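Local coordinates for lysozyme inhibitor LprI-like N-terminal domain-containing protein (Burkholderia thailandensis, PDB 6AR7) that is of unknown function but belongs to the LprI family, named after a lysozyme inhibitor, so that lysozyme inhibition is a possible though unproven role, at residues A[54-59]-A[120-125]; A[61-66]-A[127-132]; A[73-78]-A[143-148]. All coordinates share one frame; numbering follows the deposited sequence.

Contact 1: A[54-59]-A[120-125]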
loop_
_atom_site.group_PDB
_atom_site.type_symbol
_atom_site.label_atom_id
_atom_site.label_comp_id
_atom_site.label_asym_id
_atom_site.label_seq_id
_atom_site.Cartn_x
_atom_site.Cartn_y
_atom_site.Cartn_z
ATOM N N GLN A 54 0.675 5.897 12.386
ATOM C CA GLN A 54 0.607 4.954 13.496
ATOM C C GLN A 54 -0.840 4.616 13.846
ATOM O O GLN A 54 -1.159 3.466 14.158
ATOM C CB GLN A 54 1.313 5.542 14.722
ATOM C CG GLN A 54 2.830 5.617 14.625
ATOM C CD GLN A 54 3.428 6.447 15.758
ATOM O OE1 GLN A 54 3.192 6.170 16.932
ATOM N NE2 GLN A 54 4.203 7.469 15.406
ATOM N N GLN A 55 -1.729 5.612 13.816
ATOM C CA GLN A 55 -3.136 5.348 14.098
ATOM C C GLN A 55 -3.744 4.457 13.022
ATOM O O GLN A 55 -4.456 3.499 13.345
ATOM C CB GLN A 55 -3.889 6.666 14.244
ATOM C CG GLN A 55 -3.482 7.392 15.544
ATOM C CD GLN A 55 -3.918 8.827 15.580
ATOM O OE1 GLN A 55 -4.963 9.177 15.055
ATOM N NE2 GLN A 55 -3.122 9.670 16.221
ATOM N N TRP A 56 -3.416 4.708 11.745
ATOM C CA TRP A 56 -3.880 3.811 10.691
ATOM C C TRP A 56 -3.333 2.400 10.874
ATOM O O TRP A 56 -4.020 1.430 10.552
ATOM C CB TRP A 56 -3.499 4.347 9.315
ATOM C CG TRP A 56 -4.439 5.383 8.865
ATOM C CD1 TRP A 56 -4.172 6.713 8.688
ATOM C CD2 TRP A 56 -5.842 5.214 8.593
ATOM N NE1 TRP A 56 -5.318 7.378 8.301
ATOM C CE2 TRP A 56 -6.353 6.479 8.238
ATOM C CE3 TRP A 56 -6.707 4.114 8.607
ATOM C CZ2 TRP A 56 -7.678 6.673 7.880
ATOM C CZ3 TRP A 56 -8.026 4.309 8.251
ATOM C CH2 TRP A 56 -8.501 5.580 7.897
ATOM N N GLN A 57 -2.106 2.259 11.370
ATOM C CA GLN A 57 -1.585 0.919 11.601
ATOM C C GLN A 57 -2.391 0.210 12.692
ATOM O O GLN A 57 -2.630 -1.001 12.619
ATOM C CB GLN A 57 -0.102 0.993 11.952
ATOM C CG GLN A 57 0.539 -0.374 12.256
ATOM C CD GLN A 57 0.428 -1.345 11.094
ATOM O OE1 GLN A 57 0.845 -1.037 9.978
ATOM N NE2 GLN A 57 -0.129 -2.528 11.354
ATOM N N GLY A 58 -2.855 0.949 13.691
ATOM C CA GLY A 58 -3.757 0.346 14.656
ATOM C C GLY A 58 -5.054 -0.117 14.020
ATOM O O GLY A 58 -5.617 -1.146 14.410
ATOM N N GLU A 59 -5.544 0.626 13.020
ATOM C CA GLU A 59 -6.772 0.201 12.359
ATOM C C GLU A 59 -6.528 -1.002 11.457
ATOM O O GLU A 59 -7.422 -1.843 11.288
ATOM C CB GLU A 59 -7.383 1.359 11.572
ATOM C CG GLU A 59 -7.884 2.466 12.493
ATOM C CD GLU A 59 -8.867 1.931 13.531
ATOM O OE1 GLU A 59 -9.939 1.430 13.122
ATOM O OE2 GLU A 59 -8.552 1.982 14.747
ATOM N N PRO A 120 0.082 3.870 2.225
ATOM C CA PRO A 120 -0.145 2.418 2.110
ATOM C C PRO A 120 -0.731 1.814 3.365
ATOM O O PRO A 120 -1.413 0.787 3.276
ATOM C CB PRO A 120 1.252 1.845 1.813
ATOM C CG PRO A 120 2.061 2.988 1.339
ATOM C CD PRO A 120 1.492 4.221 1.980
ATOM N N VAL A 121 -0.428 2.385 4.530
ATOM C CA VAL A 121 -0.996 1.879 5.772
ATOM C C VAL A 121 -2.474 2.200 5.812
ATOM O O VAL A 121 -3.307 1.328 6.066
ATOM C CB VAL A 121 -0.243 2.463 6.980
ATOM C CG1 VAL A 121 -0.758 1.865 8.305
ATOM C CG2 VAL A 121 1.235 2.202 6.827
ATOM N N ARG A 122 -2.817 3.453 5.509
ATOM C CA ARG A 122 -4.211 3.843 5.351
ATOM C C ARG A 122 -4.929 2.927 4.362
ATOM O O ARG A 122 -6.005 2.386 4.664
ATOM C CB ARG A 122 -4.257 5.298 4.892
ATOM C CG ARG A 122 -5.612 5.891 4.804
ATOM C CD ARG A 122 -5.516 7.414 4.631
ATOM N NE ARG A 122 -6.851 7.965 4.466
ATOM C CZ ARG A 122 -7.550 7.924 3.338
ATOM N NH1 ARG A 122 -7.036 7.377 2.233
ATOM N NH2 ARG A 122 -8.771 8.439 3.321
ATOM N N GLU A 123 -4.325 2.718 3.180
ATOM C CA GLU A 123 -4.929 1.859 2.161
ATOM C C GLU A 123 -5.167 0.440 2.678
ATOM O O GLU A 123 -6.233 -0.143 2.451
ATOM C CB GLU A 123 -4.050 1.835 0.897
ATOM C CG GLU A 123 -4.210 3.076 0.018
ATOM C CD GLU A 123 -3.062 3.305 -0.984
ATOM O OE1 GLU A 123 -2.152 2.458 -1.098
ATOM O OE2 GLU A 123 -3.069 4.352 -1.664
ATOM N N ARG A 124 -4.180 -0.146 3.356
ATOM C CA ARG A 124 -4.362 -1.507 3.847
ATOM C C ARG A 124 -5.502 -1.570 4.854
ATOM O O ARG A 124 -6.314 -2.497 4.822
ATOM C CB ARG A 124 -3.061 -2.031 4.449
ATOM C CG ARG A 124 -3.133 -3.487 4.912
ATOM C CD ARG A 124 -3.618 -4.447 3.804
ATOM N NE ARG A 124 -3.485 -5.832 4.249
ATOM C CZ ARG A 124 -3.927 -6.889 3.580
ATOM N NH1 ARG A 124 -4.546 -6.736 2.408
ATOM N NH2 ARG A 124 -3.756 -8.101 4.088
ATOM N N ALA A 125 -5.607 -0.566 5.726
ATOM C CA ALA A 125 -6.685 -0.542 6.711
ATOM C C ALA A 125 -8.058 -0.536 6.047
ATOM O O ALA A 125 -8.960 -1.274 6.456
ATOM C CB ALA A 125 -6.536 0.689 7.615
#
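Trp56 and Arg122, on neighbouring helices, both reach the carboxylate of Asp27, the indole NE1 by a hydrogen bond to OD1 and the arginine NE by a salt bridge to OD2. This common partner fixes the ends of both side chains, while their stems pack directly on each other. Arg122 is extended from CG to NE and runs alongside the indole, its CG standing 3.8 Å from the centroid of the five-membered ring of Trp56, 19° off the normal, a CH-pi contact over the face. The guanidinium does not stack; its plane is turned 80° from the ring, with NE 3.7 Å from Trp56 CZ2. Further along the indole, Ala125 CB reaches Trp56 CE3 at 3.6 Å, and Glu59 CB closes over the same methyl. The Glu59 carboxylate turns off to a salt bridge with Arg129.

One turn before Ala125 on helix 107-136, Val121 points at the facing backbone. With CG1 anti to its own backbone N (chi1 -176°), that methyl lies 3.4 Å from Gln57 N and also touches Trp56 CB at 3.8 Å. The Gln57 side chain runs roughly perpendicular to the valine, bringing OE1 to 3.7 Å from Val121 CG1. Ile26 of helix 25-34 packs against Trp56 and Glu59, whereas Arg124 turns from this interface to a cation-pi contact with Trp86. The segment axes approach to 8.2 Å and run nearly parallel, the packing of two same-direction helices of an all-helical bundle, joined along the chain by the intervening helix 73-101.

Contact 2: A[61-66]-A[127-132]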
loop_
_atom_site.group_PDB
_atom_site.type_symbol
_atom_site.label_atom_id
_atom_site.label_comp_id
_atom_site.label_asym_id
_atom_site.label_seq_id
_atom_site.Cartn_x
_atom_site.Cartn_y
_atom_site.Cartn_z
ATOM N N ASP A 61 -4.458 -3.432 12.257
ATOM C CA ASP A 61 -4.433 -4.577 13.157
ATOM C C ASP A 61 -5.826 -4.925 13.661
ATOM O O ASP A 61 -6.164 -6.107 13.782
ATOM C CB ASP A 61 -3.463 -4.308 14.305
ATOM C CG ASP A 61 -2.018 -4.222 13.821
ATOM O OD1 ASP A 61 -1.722 -4.853 12.788
ATOM O OD2 ASP A 61 -1.180 -3.541 14.451
ATOM N N ALA A 62 -6.656 -3.916 13.931
ATOM C CA ALA A 62 -7.998 -4.165 14.443
ATOM C C ALA A 62 -8.913 -4.712 13.360
ATOM O O ALA A 62 -9.755 -5.577 13.634
ATOM C CB ALA A 62 -8.593 -2.888 15.026
ATOM N N ALA A 63 -8.833 -4.152 12.151
ATOM C CA ALA A 63 -9.663 -4.663 11.068
ATOM C C ALA A 63 -9.244 -6.081 10.712
ATOM O O ALA A 63 -10.094 -6.948 10.493
ATOM C CB ALA A 63 -9.593 -3.744 9.854
ATOM N N TYR A 64 -7.935 -6.351 10.713
ATOM C CA TYR A 64 -7.469 -7.717 10.482
ATOM C C TYR A 64 -8.010 -8.669 11.548
ATOM O O TYR A 64 -8.376 -9.812 11.247
ATOM C CB TYR A 64 -5.938 -7.753 10.453
ATOM C CG TYR A 64 -5.338 -9.143 10.356
ATOM C CD1 TYR A 64 -5.318 -9.832 9.150
ATOM C CD2 TYR A 64 -4.810 -9.776 11.481
ATOM C CE1 TYR A 64 -4.768 -11.125 9.054
ATOM C CE2 TYR A 64 -4.257 -11.068 11.400
ATOM C CZ TYR A 64 -4.241 -11.731 10.179
ATOM O OH TYR A 64 -3.701 -13.000 10.081
ATOM N N GLN A 65 -8.104 -8.210 12.796
ATOM C CA GLN A 65 -8.601 -9.101 13.841
ATOM C C GLN A 65 -10.093 -9.384 13.682
ATOM O O GLN A 65 -10.517 -10.541 13.797
ATOM C CB GLN A 65 -8.289 -8.526 15.220
ATOM C CG GLN A 65 -6.822 -8.658 15.625
ATOM C CD GLN A 65 -6.273 -10.073 15.416
ATOM O OE1 GLN A 65 -6.951 -11.069 15.694
ATOM N NE2 GLN A 65 -5.027 -10.162 14.950
ATOM N N ARG A 66 -10.904 -8.358 13.405
ATOM C CA ARG A 66 -12.316 -8.597 13.096
ATOM C C ARG A 66 -12.467 -9.587 11.946
ATOM O O ARG A 66 -13.288 -10.510 12.003
ATOM C CB ARG A 66 -13.011 -7.292 12.735
ATOM C CG ARG A 66 -13.615 -6.522 13.868
ATOM C CD ARG A 66 -14.773 -5.743 13.297
ATOM N NE ARG A 66 -14.299 -4.729 12.363
ATOM C CZ ARG A 66 -14.927 -4.393 11.241
ATOM N NH1 ARG A 66 -16.049 -5.018 10.889
ATOM N NH2 ARG A 66 -14.419 -3.447 10.460
ATOM N N ALA A 127 -8.985 -1.531 3.045
ATOM C CA ALA A 127 -9.274 -2.796 2.379
ATOM C C ALA A 127 -9.698 -3.859 3.380
ATOM O O ALA A 127 -10.655 -4.602 3.135
ATOM C CB ALA A 127 -8.046 -3.262 1.592
ATOM N N LEU A 128 -8.982 -3.957 4.503
ATOM C CA LEU A 128 -9.352 -4.919 5.532
ATOM C C LEU A 128 -10.725 -4.591 6.096
ATOM O O LEU A 128 -11.551 -5.492 6.310
ATOM C CB LEU A 128 -8.291 -4.917 6.630
ATOM C CG LEU A 128 -6.961 -5.554 6.223
ATOM C CD1 LEU A 128 -5.900 -5.200 7.200
ATOM C CD2 LEU A 128 -7.129 -7.072 6.208
ATOM N N ARG A 129 -10.995 -3.300 6.311
ATOM C CA ARG A 129 -12.293 -2.877 6.822
ATOM C C ARG A 129 -13.401 -3.256 5.865
ATOM O O ARG A 129 -14.449 -3.755 6.282
ATOM C CB ARG A 129 -12.320 -1.371 7.037
ATOM C CG ARG A 129 -11.631 -0.870 8.253
ATOM C CD ARG A 129 -11.758 0.652 8.239
ATOM N NE ARG A 129 -11.218 1.278 9.433
ATOM C CZ ARG A 129 -11.254 2.587 9.645
ATOM N NH1 ARG A 129 -11.813 3.374 8.739
ATOM N NH2 ARG A 129 -10.773 3.099 10.768
ATOM N N GLY A 130 -13.202 -2.985 4.572
ATOM C CA GLY A 130 -14.226 -3.319 3.596
ATOM C C GLY A 130 -14.559 -4.800 3.588
ATOM O O GLY A 130 -15.728 -5.183 3.528
ATOM N N ALA A 131 -13.537 -5.649 3.663
ATOM C CA ALA A 131 -13.781 -7.086 3.697
ATOM C C ALA A 131 -14.496 -7.485 4.979
ATOM O O ALA A 131 -15.493 -8.208 4.941
ATOM C CB ALA A 131 -12.468 -7.858 3.547
ATOM N N ALA A 132 -13.983 -7.049 6.128
ATOM C CA ALA A 132 -14.594 -7.442 7.390
ATOM C C ALA A 132 -16.039 -6.977 7.478
ATOM O O ALA A 132 -16.887 -7.691 8.029
ATOM C CB ALA A 132 -13.780 -6.887 8.556
#
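Ala63 and Leu128 meet at the tight centre of a parallel helix pair in the all-helical bundle, where the segment axes come within 8.4 Å. Ala63 CB lies 3.7 Å from Leu128 CB and 3.8 Å from Arg129 N, so one methyl sits almost on the opposing backbone; its small size permits the close approach. The aliphatic stem of Arg129 belongs to the same tight cluster, with CG 3.9 Å from Ala63 CB, before the extended chain carries NH1 to a salt bridge with Asp24. Leu128 continues inward: CD1 reaches Tyr64 CB at 4.1 Å, while CD2 comes to the edge of the tyrosine ring, near its plane. A chi1 of 174° swings that ring off toward Gln80 and Gln83 of helix 73-101. Trp79 of that same helix backs Leu128.

The solvent side is looser and more polar, and belongs to the exposed Arg66. Its chain bends at chi3 to bring the guanidinium back across the groove, where NH1 forms a salt bridge with Asp133. Arg66 NH2 and Arg129 NE stay 5.8 Å apart, and the separate acidic partners probably offset the repulsion between these like charges. The buried methyl of Ala132 lies over one face of the Arg66 guanidinium, its CB 3.6 Å above the plane of that group and displaced from its centre.

Contact 3: A[73-78]-A[143-148]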
loop_
_atom_site.group_PDB
_atom_site.type_symbol
_atom_site.label_atom_id
_atom_site.label_comp_id
_atom_site.label_asym_id
_atom_site.label_seq_id
_atom_site.Cartn_x
_atom_site.Cartn_y
_atom_site.Cartn_z
ATOM N N ALA A 73 -14.022 -19.827 6.569
ATOM C CA ALA A 73 -12.704 -20.440 6.728
ATOM C C ALA A 73 -11.800 -20.215 5.519
ATOM O O ALA A 73 -10.613 -19.918 5.680
ATOM C CB ALA A 73 -12.852 -21.937 7.002
ATOM N N ASP A 74 -12.331 -20.380 4.303
ATOM C CA ASP A 74 -11.509 -20.209 3.104
ATOM C C ASP A 74 -10.990 -18.779 2.993
ATOM O O ASP A 74 -9.791 -18.556 2.807
ATOM C CB ASP A 74 -12.318 -20.598 1.864
ATOM C CG ASP A 74 -13.683 -19.914 1.810
ATOM O OD1 ASP A 74 -14.002 -19.263 0.794
ATOM O OD2 ASP A 74 -14.440 -20.021 2.796
ATOM N N ALA A 75 -11.875 -17.796 3.152
ATOM C CA ALA A 75 -11.456 -16.404 3.081
ATOM C C ALA A 75 -10.531 -16.048 4.233
ATOM O O ALA A 75 -9.590 -15.257 4.062
ATOM C CB ALA A 75 -12.679 -15.497 3.077
ATOM N N ARG A 76 -10.774 -16.619 5.417
ATOM C CA ARG A 76 -9.915 -16.312 6.555
ATOM C C ARG A 76 -8.465 -16.690 6.253
ATOM O O ARG A 76 -7.561 -15.849 6.353
ATOM C CB ARG A 76 -10.413 -17.031 7.813
ATOM C CG ARG A 76 -9.569 -16.703 9.039
ATOM C CD ARG A 76 -9.967 -17.503 10.274
ATOM N NE ARG A 76 -9.551 -18.896 10.169
ATOM C CZ ARG A 76 -10.383 -19.929 10.085
ATOM N NH1 ARG A 76 -11.697 -19.738 10.117
ATOM N NH2 ARG A 76 -9.894 -21.157 9.981
ATOM N N ARG A 77 -8.235 -17.942 5.838
ATOM C CA ARG A 77 -6.884 -18.380 5.500
ATOM C C ARG A 77 -6.308 -17.554 4.357
ATOM O O ARG A 77 -5.117 -17.224 4.363
ATOM C CB ARG A 77 -6.875 -19.868 5.139
ATOM C CG ARG A 77 -7.142 -20.776 6.324
ATOM C CD ARG A 77 -6.945 -22.247 5.967
ATOM N NE ARG A 77 -8.058 -22.771 5.184
ATOM C CZ ARG A 77 -9.159 -23.285 5.720
ATOM N NH1 ARG A 77 -9.288 -23.340 7.040
ATOM N NH2 ARG A 77 -10.129 -23.740 4.939
ATOM N N GLY A 78 -7.142 -17.226 3.363
ATOM C CA GLY A 78 -6.692 -16.376 2.274
ATOM C C GLY A 78 -6.228 -15.012 2.751
ATOM O O GLY A 78 -5.173 -14.523 2.341
ATOM N N GLY A 143 -19.146 -16.700 -1.663
ATOM C CA GLY A 143 -18.313 -16.286 -2.777
ATOM C C GLY A 143 -17.109 -15.469 -2.376
ATOM O O GLY A 143 -16.560 -14.733 -3.202
ATOM N N ALA A 144 -16.672 -15.593 -1.120
ATOM C CA ALA A 144 -15.565 -14.786 -0.622
ATOM C C ALA A 144 -14.282 -15.068 -1.395
ATOM O O ALA A 144 -13.512 -14.147 -1.692
ATOM C CB ALA A 144 -15.370 -15.039 0.868
ATOM N N VAL A 145 -14.031 -16.336 -1.720
ATOM C CA VAL A 145 -12.867 -16.751 -2.498
ATOM C C VAL A 145 -13.336 -17.156 -3.888
ATOM O O VAL A 145 -14.272 -17.950 -4.025
ATOM C CB VAL A 145 -12.127 -17.917 -1.823
ATOM C CG1 VAL A 145 -10.996 -18.412 -2.712
ATOM C CG2 VAL A 145 -11.614 -17.504 -0.449
ATOM N N HIS A 146 -12.675 -16.630 -4.915
ATOM C CA HIS A 146 -13.030 -16.937 -6.290
ATOM C C HIS A 146 -11.775 -17.330 -7.064
ATOM O O HIS A 146 -10.641 -17.123 -6.614
ATOM C CB HIS A 146 -13.746 -15.757 -6.962
ATOM C CG HIS A 146 -12.972 -14.479 -6.925
ATOM N ND1 HIS A 146 -11.891 -14.241 -7.749
ATOM C CD2 HIS A 146 -13.119 -13.367 -6.168
ATOM C CE1 HIS A 146 -11.405 -13.037 -7.499
ATOM N NE2 HIS A 146 -12.132 -12.487 -6.544
ATOM N N ARG A 147 -11.998 -17.912 -8.238
ATOM C CA ARG A 147 -10.912 -18.372 -9.093
ATOM C C ARG A 147 -10.138 -17.201 -9.691
ATOM O O ARG A 147 -10.674 -16.115 -9.915
ATOM C CB ARG A 147 -11.453 -19.266 -10.212
ATOM N N VAL A 148 -8.861 -17.441 -9.960
ATOM C CA VAL A 148 -7.970 -16.414 -10.478
ATOM C C VAL A 148 -7.936 -16.519 -12.004
ATOM O O VAL A 148 -7.411 -17.481 -12.569
ATOM C CB VAL A 148 -6.569 -16.557 -9.874
ATOM C CG1 VAL A 148 -5.582 -15.710 -10.634
ATOM C CG2 VAL A 148 -6.600 -16.168 -8.394
#
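The segment 73-78 forms the first turns of helix 73-101, whereas 143-148 is an irregular loop segment that lies beside them without backbone pairing. Gly143 has a positive phi of 62°, Ala144 takes helical angles, and from Val145 onward the chain is extended. The two backbones come closest at Ala75 and Ala144, whose CA atoms are 5.8 Å apart.

At that point two methyl groups meet: Ala75 CB lies 3.5 Å from Ala144 CB, and Tyr135 of helix 107-136 touches both alanines, making a small apolar patch. Val145 enlarges it with a single branch. Its CG2 sits over the helix start, 3.6 Å from Ala75 N and 4.2 Å from Ala75 CB, and also abuts the carboxylate of Asp74, with OD1 at 3.2 Å from Val145 CG2. The Asp74 and Val145 side chains pass each other in antiparallel fashion. A chi1 of 51° tucks CG of Asp74 beside both N and C of its own backbone and brings OD1 round to meet that methyl; lying near the amino end of the helix, its negative charge would be expected to be favoured by the helix dipole.

Beyond Val145 the loop packs on the 198-201 region instead. His146 ND1 donates to Arg147 O at 3.1 Å, nearly straight at 176°, with the acceptor in the imidazole plane but the donor above the carbonyl plane. Its NE2 is hydrogen-bonded to Val201 O, and the His146 backbone bonds to Pro199, while Val145 also packs on Leu200. A mainly apolar seam thus ties the linker between helices 107-136 and 155-174 to the start of helix 73-101, a loop packed on the amino-terminal turn of a helix in an all-helical bundle.

How the contacts relate
Contacts 1 and 2 are successive parts of one interface, both joining helix 42-70 to helix 107-136, with centres 10 Å apart. The shared Glu59-Arg129 salt bridge and the packing of Trp56 on the Arg129 guanidinium link them directly. In each, half of the touching residues are buried; contact 1 is nearer the chain's centre and rests on an aromatic ring, contact 2 on alanine and leucine with an exposed arginine at its margin. Contact 3 is more superficial: of its four touching residues only Ala75 is buried, and it covers roughly half as much surface. There, helix 73-101 meets a loop through alanine and valine methyls, with one carboxylate against a methyl and no salt bridge across.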